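Local coordinates for protein phosphoribosylformylglycinamidine cyclo-ligase (Thermus thermophilus HB8, PDB 5AVM) that probably catalyses the ATP-dependent ring closure of formylglycinamidine ribonucleotide to aminoimidazole ribonucleotide in de novo purine synthesis, at residues Asp61-Thr67 with Leu79-Leu83; Pro181-Pro185 with Pro273-Pro277. All coordinates share one frame; numbering follows the deposited sequence.

Contact 1: Asp61-Thr67 with Leu79-Leu83; sequences DGVGTKT and LGFDL. With SO4 (sulfate ion), chain L.
Val63 sets its two methyl branches against the helix of Leu79-Leu83. CG1 meets Leu79 CD2 at 3.9 Å, and CG2 meets Leu83 CB at 3.7 Å. The valine crosses both leucine side chains at about a right angle. Its chi1 of 172° places CG1 anti to the backbone N and CG2 anti to the carbonyl carbon, which turns CG1 to Leu79 CD2 and CG2 to Leu83 CB, with CG2 also near Leu79 O. Leu79 also uses its other methyl. CD1 lies across Thr67, 4.1 Å from Thr67 CG2. Leu83 reaches the end of strand 54-62, where its CD1 touches Asp61 O at 3.7 Å. Ile152 of strand 150-161 packs on Val63, Thr67, Leu79 and Leu83 and adds a further apolar side chain.

The polar part is a salt bridge. Lys66 runs fully extended from its backbone and crosses the Asp82 side chain at about a right angle. Lys66 NZ donates to Asp82 OD1 at 3.0 Å. It approaches from above the carboxylate plane, 39° out of it. Asp82 OD1 also accepts from His221 N. His186 O, Tyr190 OH and Arg219 O also bond to NZ. Four oxygens thus surround the buried ammonium and share its three N-H, which holds it in place.

Within 61-67, Thr67 OG1 donates to Gly64 O at 3.0 Å, nearly along the C=O axis. This ties Thr67, in helix 66-72, back to Gly64. Thr65 N makes a weak bond of 3.4 Å to O2 of a sulfate ion, probably from the crystallisation liquor. The whole is a strand-turn-helix corner of the PurM-type alpha/beta N-terminal domain, whose turn binds an anion together with the backbone N of Gly189 and Tyr190.

Contact 2: Pro181-Pro185 with Pro273-Pro277; sequences PSSGP and PPVFP
Pro185 and Val275 supply the aliphatic part of the contact. Pro185 CD and CG point at Val275 CG1, with CD 4.0 Å from it. Val275 CG1 lies between its backbone N and carbonyl carbon (chi1 72°), which puts this methyl between the Pro185 ring and one face of the Phe276 ring. It sits over the centre of that face, 4.3 Å above the plane.

The aromatic contacts come from the far end of Phe276. Pro185 CG meets CE1 of this ring at 4.1 Å, and the two side chains cross obliquely. Phe276 CZ comes within 3.4 Å of Gly184 O. Pro273 CD lies at the ring edge, in its plane.

Polar atoms here meet carbon across the contact. Ser182 OG is 3.9 Å from Pro273 CG and lies near the plane of the Phe276 ring, at its edge. Asn295 serves two polar atoms of the loop: its OD1 bonds Ser182 OG and its ND2 bonds Gly184 O.

Contact 2 joins the loop after strand 176-181 to the N-terminal part of helix 275-283 and the prolines before it. Tyr190 and Ile193 of helix 190-196 also pack on Pro185, and Ser182 pairs through its backbone with Gly297, just before strand 298-304.

How the contacts relate
Contact 1 belongs to the N-terminal domain and contact 2 to the C-terminal one. Contact 1 is complete in the sequence about 100 residues before contact 2 begins. Their centres are about 17 Å apart. Their nearest atoms are about 5 Å apart, without touching. They share no strand or sheet: strand 54-62 leads into contact 1 from the four-stranded sheet, and strand 176-181 leads into contact 2 from the six-stranded one. The chain just after Pro185 links them. His186 and Tyr190 bond to Lys66 of contact 1, while Tyr190 also packs on Pro185. This is consistent with a place near the junction of the two domains, where Thr65 N, weakly, and Gly189 N and Tyr190 N hold the sulfate.

Contact 1: Asp61-Thr67 with Leu79-Leu83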
ATOM      1  N   ASP B  61      -5.103  -0.171   3.356  1.00 22.94           N
ATOM      2  CA  ASP B  61      -5.181  -0.522   4.781  1.00 23.28           C
ATOM      3  C   ASP B  61      -4.129  -1.531   5.171  1.00 22.06           C
ATOM      4  O   ASP B  61      -3.417  -2.054   4.325  1.00 23.23           O
ATOM      5  CB  ASP B  61      -6.546  -1.147   5.113  1.00 23.12           C
ATOM      6  CG  ASP B  61      -7.682  -0.155   5.069  1.00 23.93           C
ATOM      7  OD1 ASP B  61      -7.724   0.740   5.934  1.00 28.58           O
ATOM      8  OD2 ASP B  61      -8.542  -0.268   4.174  1.00 25.55           O
ATOM      9  N   GLY B  62      -4.068  -1.813   6.465  1.00 22.15           N
ATOM     10  CA  GLY B  62      -3.133  -2.789   6.987  1.00 23.41           C
ATOM     11  C   GLY B  62      -3.883  -3.661   7.972  1.00 24.82           C
ATOM     12  O   GLY B  62      -4.870  -3.218   8.555  1.00 25.86           O
ATOM     13  N   VAL B  63      -3.445  -4.901   8.154  1.00 25.78           N
ATOM     14  CA  VAL B  63      -4.110  -5.791   9.099  1.00 25.61           C
ATOM     15  C   VAL B  63      -3.929  -5.206  10.500  1.00 26.06           C
ATOM     16  O   VAL B  63      -4.888  -5.081  11.269  1.00 27.66           O
ATOM     17  CB  VAL B  63      -3.517  -7.229   9.029  1.00 25.69           C
ATOM     18  CG1 VAL B  63      -4.079  -8.094  10.140  1.00 26.86           C
ATOM     19  CG2 VAL B  63      -3.851  -7.862   7.683  1.00 23.86           C
ATOM     20  N   GLY B  64      -2.700  -4.818  10.819  1.00 25.44           N
ATOM     21  CA  GLY B  64      -2.425  -4.251  12.128  1.00 26.29           C
ATOM     22  C   GLY B  64      -1.733  -5.240  13.048  1.00 24.81           C
ATOM     23  O   GLY B  64      -1.325  -6.305  12.611  1.00 23.61           O
ATOM     24  N   THR B  65      -1.610  -4.887  14.322  1.00 26.08           N
ATOM     25  CA  THR B  65      -0.959  -5.748  15.297  1.00 27.83           C
ATOM     26  C   THR B  65      -1.669  -7.092  15.454  1.00 28.86           C
ATOM     27  O   THR B  65      -1.098  -8.046  15.993  1.00 29.98           O
ATOM     28  CB  THR B  65      -0.847  -5.024  16.656  1.00 28.29           C
ATOM     29  OG1 THR B  65       0.112  -3.962  16.538  1.00 31.10           O
ATOM     30  CG2 THR B  65      -0.410  -5.974  17.756  1.00 28.50           C
ATOM     31  N   LYS B  66      -2.908  -7.182  14.976  1.00 28.70           N
ATOM     32  CA  LYS B  66      -3.640  -8.445  15.056  1.00 27.74           C
ATOM     33  C   LYS B  66      -2.754  -9.531  14.473  1.00 27.40           C
ATOM     34  O   LYS B  66      -2.843 -10.692  14.863  1.00 27.67           O
ATOM     35  CB  LYS B  66      -4.939  -8.386  14.249  1.00 27.07           C
ATOM     36  CG  LYS B  66      -5.756  -9.673  14.301  1.00 26.58           C
ATOM     37  CD  LYS B  66      -7.160  -9.443  13.759  1.00 28.18           C
ATOM     38  CE  LYS B  66      -8.077 -10.632  14.029  1.00 27.00           C
ATOM     39  NZ  LYS B  66      -9.500 -10.288  13.707  1.00 25.23           N
ATOM     40  N   THR B  67      -1.900  -9.131  13.531  1.00 27.58           N
ATOM     41  CA  THR B  67      -0.981 -10.033  12.852  1.00 26.76           C
ATOM     42  C   THR B  67      -0.063 -10.757  13.825  1.00 26.99           C
ATOM     43  O   THR B  67       0.191 -11.952  13.677  1.00 26.54           O
ATOM     44  CB  THR B  67      -0.118  -9.275  11.827  1.00 26.26           C
ATOM     45  OG1 THR B  67      -0.965  -8.659  10.848  1.00 27.98           O
ATOM     46  CG2 THR B  67       0.828 -10.228  11.128  1.00 25.70           C
ATOM     47  N   LEU B  79      -6.083 -13.966   8.392  1.00 29.13           N
ATOM     48  CA  LEU B  79      -5.520 -12.652   8.096  1.00 28.38           C
ATOM     49  C   LEU B  79      -5.866 -12.151   6.690  1.00 28.24           C
ATOM     50  O   LEU B  79      -5.973 -10.942   6.464  1.00 28.23           O
ATOM     51  CB  LEU B  79      -4.000 -12.671   8.324  1.00 27.01           C
ATOM     52  CG  LEU B  79      -3.600 -12.942   9.783  1.00 26.04           C
ATOM     53  CD1 LEU B  79      -2.098 -12.811   9.954  1.00 24.17           C
ATOM     54  CD2 LEU B  79      -4.306 -11.961  10.700  1.00 25.99           C
ATOM     55  N   GLY B  80      -6.062 -13.078   5.757  1.00 27.16           N
ATOM     56  CA  GLY B  80      -6.413 -12.688   4.404  1.00 25.45           C
ATOM     57  C   GLY B  80      -7.781 -12.035   4.365  1.00 26.10           C
ATOM     58  O   GLY B  80      -8.020 -11.103   3.604  1.00 26.30           O
ATOM     59  N   PHE B  81      -8.699 -12.525   5.184  1.00 26.05           N
ATOM     60  CA  PHE B  81     -10.031 -11.940   5.213  1.00 25.91           C
ATOM     61  C   PHE B  81     -10.034 -10.647   6.024  1.00 25.28           C
ATOM     62  O   PHE B  81     -10.770  -9.708   5.708  1.00 25.32           O
ATOM     63  CB  PHE B  81     -11.048 -12.940   5.786  1.00 25.78           C
ATOM     64  CG  PHE B  81     -11.304 -14.123   4.888  1.00 26.13           C
ATOM     65  CD1 PHE B  81     -10.326 -15.104   4.706  1.00 26.16           C
ATOM     66  CD2 PHE B  81     -12.513 -14.244   4.201  1.00 26.17           C
ATOM     67  CE1 PHE B  81     -10.544 -16.185   3.856  1.00 25.76           C
ATOM     68  CE2 PHE B  81     -12.745 -15.322   3.346  1.00 26.41           C
ATOM     69  CZ  PHE B  81     -11.757 -16.295   3.173  1.00 26.42           C
ATOM     70  N   ASP B  82      -9.209 -10.594   7.064  1.00 24.24           N
ATOM     71  CA  ASP B  82      -9.130  -9.399   7.890  1.00 25.09           C
ATOM     72  C   ASP B  82      -8.778  -8.188   7.045  1.00 24.79           C
ATOM     73  O   ASP B  82      -9.391  -7.134   7.181  1.00 24.76           O
ATOM     74  CB  ASP B  82      -8.091  -9.569   9.005  1.00 26.87           C
ATOM     75  CG  ASP B  82      -8.609 -10.418  10.170  1.00 29.91           C
ATOM     76  OD1 ASP B  82      -9.682 -10.087  10.731  1.00 29.48           O
ATOM     77  OD2 ASP B  82      -7.941 -11.416  10.531  1.00 29.81           O
ATOM     78  N   LEU B  83      -7.793  -8.338   6.164  1.00 24.45           N
ATOM     79  CA  LEU B  83      -7.365  -7.236   5.301  1.00 24.02           C
ATOM     80  C   LEU B  83      -8.372  -6.888   4.202  1.00 23.14           C
ATOM     81  O   LEU B  83      -8.775  -5.734   4.048  1.00 22.20           O
ATOM     82  CB  LEU B  83      -6.016  -7.572   4.658  1.00 22.22           C
ATOM     83  CG  LEU B  83      -5.458  -6.511   3.712  1.00 21.16           C
ATOM     84  CD1 LEU B  83      -5.440  -5.151   4.401  1.00 18.83           C
ATOM     85  CD2 LEU B  83      -4.068  -6.923   3.279  1.00 20.70           C
TER
HETATM   86  S   SO4 L 401      -3.802  -2.215  16.195  1.00 33.96           S
HETATM   87  O1  SO4 L 401      -2.790  -2.572  17.201  1.00 35.16           O
HETATM   88  O2  SO4 L 401      -3.135  -1.860  14.918  1.00 36.27           O
HETATM   89  O3  SO4 L 401      -4.703  -3.360  15.975  1.00 33.39           O
HETATM   90  O4  SO4 L 401      -4.590  -1.067  16.684  1.00 37.10           O

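Contact 2: Pro181-Pro185 with Pro273-Pro277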
ATOM      1  N   PRO B 181     -23.711  -5.366  12.849  1.00 28.58           N
ATOM      2  CA  PRO B 181     -22.909  -6.110  13.826  1.00 27.14           C
ATOM      3  C   PRO B 181     -21.501  -6.544  13.445  1.00 26.42           C
ATOM      4  O   PRO B 181     -21.286  -7.158  12.404  1.00 26.01           O
ATOM      5  CB  PRO B 181     -23.810  -7.294  14.167  1.00 27.72           C
ATOM      6  CG  PRO B 181     -24.500  -7.560  12.864  1.00 27.29           C
ATOM      7  CD  PRO B 181     -24.877  -6.165  12.418  1.00 28.17           C
ATOM      8  N   SER B 182     -20.551  -6.228  14.319  1.00 25.37           N
ATOM      9  CA  SER B 182     -19.162  -6.602  14.113  1.00 26.08           C
ATOM     10  C   SER B 182     -19.029  -8.060  14.538  1.00 26.39           C
ATOM     11  O   SER B 182     -19.879  -8.569  15.273  1.00 28.39           O
ATOM     12  CB  SER B 182     -18.230  -5.721  14.953  1.00 26.10           C
ATOM     13  OG  SER B 182     -18.298  -6.048  16.328  1.00 29.67           O
ATOM     14  N   SER B 183     -17.969  -8.725  14.080  1.00 24.86           N
ATOM     15  CA  SER B 183     -17.737 -10.134  14.385  1.00 24.14           C
ATOM     16  C   SER B 183     -16.768 -10.316  15.539  1.00 25.27           C
ATOM     17  O   SER B 183     -16.331 -11.429  15.835  1.00 25.83           O
ATOM     18  CB  SER B 183     -17.157 -10.836  13.168  1.00 23.99           C
ATOM     19  OG  SER B 183     -15.822 -10.408  12.974  1.00 23.65           O
ATOM     20  N   GLY B 184     -16.424  -9.216  16.189  1.00 26.37           N
ATOM     21  CA  GLY B 184     -15.483  -9.285  17.285  1.00 25.19           C
ATOM     22  C   GLY B 184     -14.615  -8.055  17.213  1.00 24.67           C
ATOM     23  O   GLY B 184     -15.078  -7.014  16.745  1.00 25.18           O
ATOM     24  N   PRO B 185     -13.352  -8.135  17.647  1.00 23.96           N
ATOM     25  CA  PRO B 185     -12.497  -6.945  17.591  1.00 23.41           C
ATOM     26  C   PRO B 185     -12.183  -6.477  16.169  1.00 23.43           C
ATOM     27  O   PRO B 185     -11.753  -5.343  15.960  1.00 25.78           O
ATOM     28  CB  PRO B 185     -11.244  -7.386  18.353  1.00 23.26           C
ATOM     29  CG  PRO B 185     -11.759  -8.487  19.272  1.00 21.43           C
ATOM     30  CD  PRO B 185     -12.680  -9.238  18.354  1.00 21.23           C
ATOM     31  N   PRO B 273     -20.341  -8.079  21.252  1.00 31.08           N
ATOM     32  CA  PRO B 273     -19.666  -9.376  21.336  1.00 30.77           C
ATOM     33  C   PRO B 273     -19.230  -9.591  22.785  1.00 30.56           C
ATOM     34  O   PRO B 273     -18.835  -8.641  23.454  1.00 31.22           O
ATOM     35  CB  PRO B 273     -18.482  -9.203  20.386  1.00 28.92           C
ATOM     36  CG  PRO B 273     -19.065  -8.359  19.314  1.00 28.21           C
ATOM     37  CD  PRO B 273     -19.844  -7.313  20.095  1.00 30.01           C
ATOM     38  N   PRO B 274     -19.301 -10.835  23.285  1.00 30.68           N
ATOM     39  CA  PRO B 274     -18.914 -11.150  24.666  1.00 30.60           C
ATOM     40  C   PRO B 274     -17.425 -11.006  24.967  1.00 31.30           C
ATOM     41  O   PRO B 274     -17.031 -10.825  26.127  1.00 31.21           O
ATOM     42  CB  PRO B 274     -19.393 -12.586  24.828  1.00 30.45           C
ATOM     43  CG  PRO B 274     -19.151 -13.152  23.460  1.00 32.02           C
ATOM     44  CD  PRO B 274     -19.685 -12.059  22.559  1.00 30.96           C
ATOM     45  N   VAL B 275     -16.604 -11.090  23.921  1.00 30.85           N
ATOM     46  CA  VAL B 275     -15.156 -10.981  24.069  1.00 28.16           C
ATOM     47  C   VAL B 275     -14.717  -9.611  24.564  1.00 27.93           C
ATOM     48  O   VAL B 275     -13.657  -9.497  25.170  1.00 28.42           O
ATOM     49  CB  VAL B 275     -14.429 -11.266  22.742  1.00 27.70           C
ATOM     50  CG1 VAL B 275     -14.627 -10.107  21.777  1.00 25.87           C
ATOM     51  CG2 VAL B 275     -12.962 -11.513  23.006  1.00 26.15           C
ATOM     52  N   PHE B 276     -15.526  -8.577  24.316  1.00 27.33           N
ATOM     53  CA  PHE B 276     -15.179  -7.224  24.750  1.00 27.25           C
ATOM     54  C   PHE B 276     -15.201  -7.003  26.264  1.00 28.32           C
ATOM     55  O   PHE B 276     -14.167  -6.699  26.863  1.00 28.30           O
ATOM     56  CB  PHE B 276     -16.082  -6.194  24.067  1.00 26.47           C
ATOM     57  CG  PHE B 276     -15.806  -6.028  22.602  1.00 29.07           C
ATOM     58  CD1 PHE B 276     -14.531  -5.690  22.155  1.00 29.11           C
ATOM     59  CD2 PHE B 276     -16.814  -6.222  21.662  1.00 28.73           C
ATOM     60  CE1 PHE B 276     -14.267  -5.552  20.791  1.00 29.63           C
ATOM     61  CE2 PHE B 276     -16.560  -6.086  20.297  1.00 28.12           C
ATOM     62  CZ  PHE B 276     -15.287  -5.752  19.862  1.00 27.95           C
ATOM     63  N   PRO B 277     -16.377  -7.142  26.908  1.00 29.17           N
ATOM     64  CA  PRO B 277     -16.416  -6.932  28.358  1.00 29.54           C
ATOM     65  C   PRO B 277     -15.481  -7.885  29.091  1.00 30.36           C
ATOM     66  O   PRO B 277     -15.043  -7.606  30.204  1.00 29.86           O
ATOM     67  CB  PRO B 277     -17.885  -7.157  28.697  1.00 29.90           C
ATOM     68  CG  PRO B 277     -18.332  -8.136  27.649  1.00 29.69           C
ATOM     69  CD  PRO B 277     -17.692  -7.589  26.409  1.00 29.23           C
TER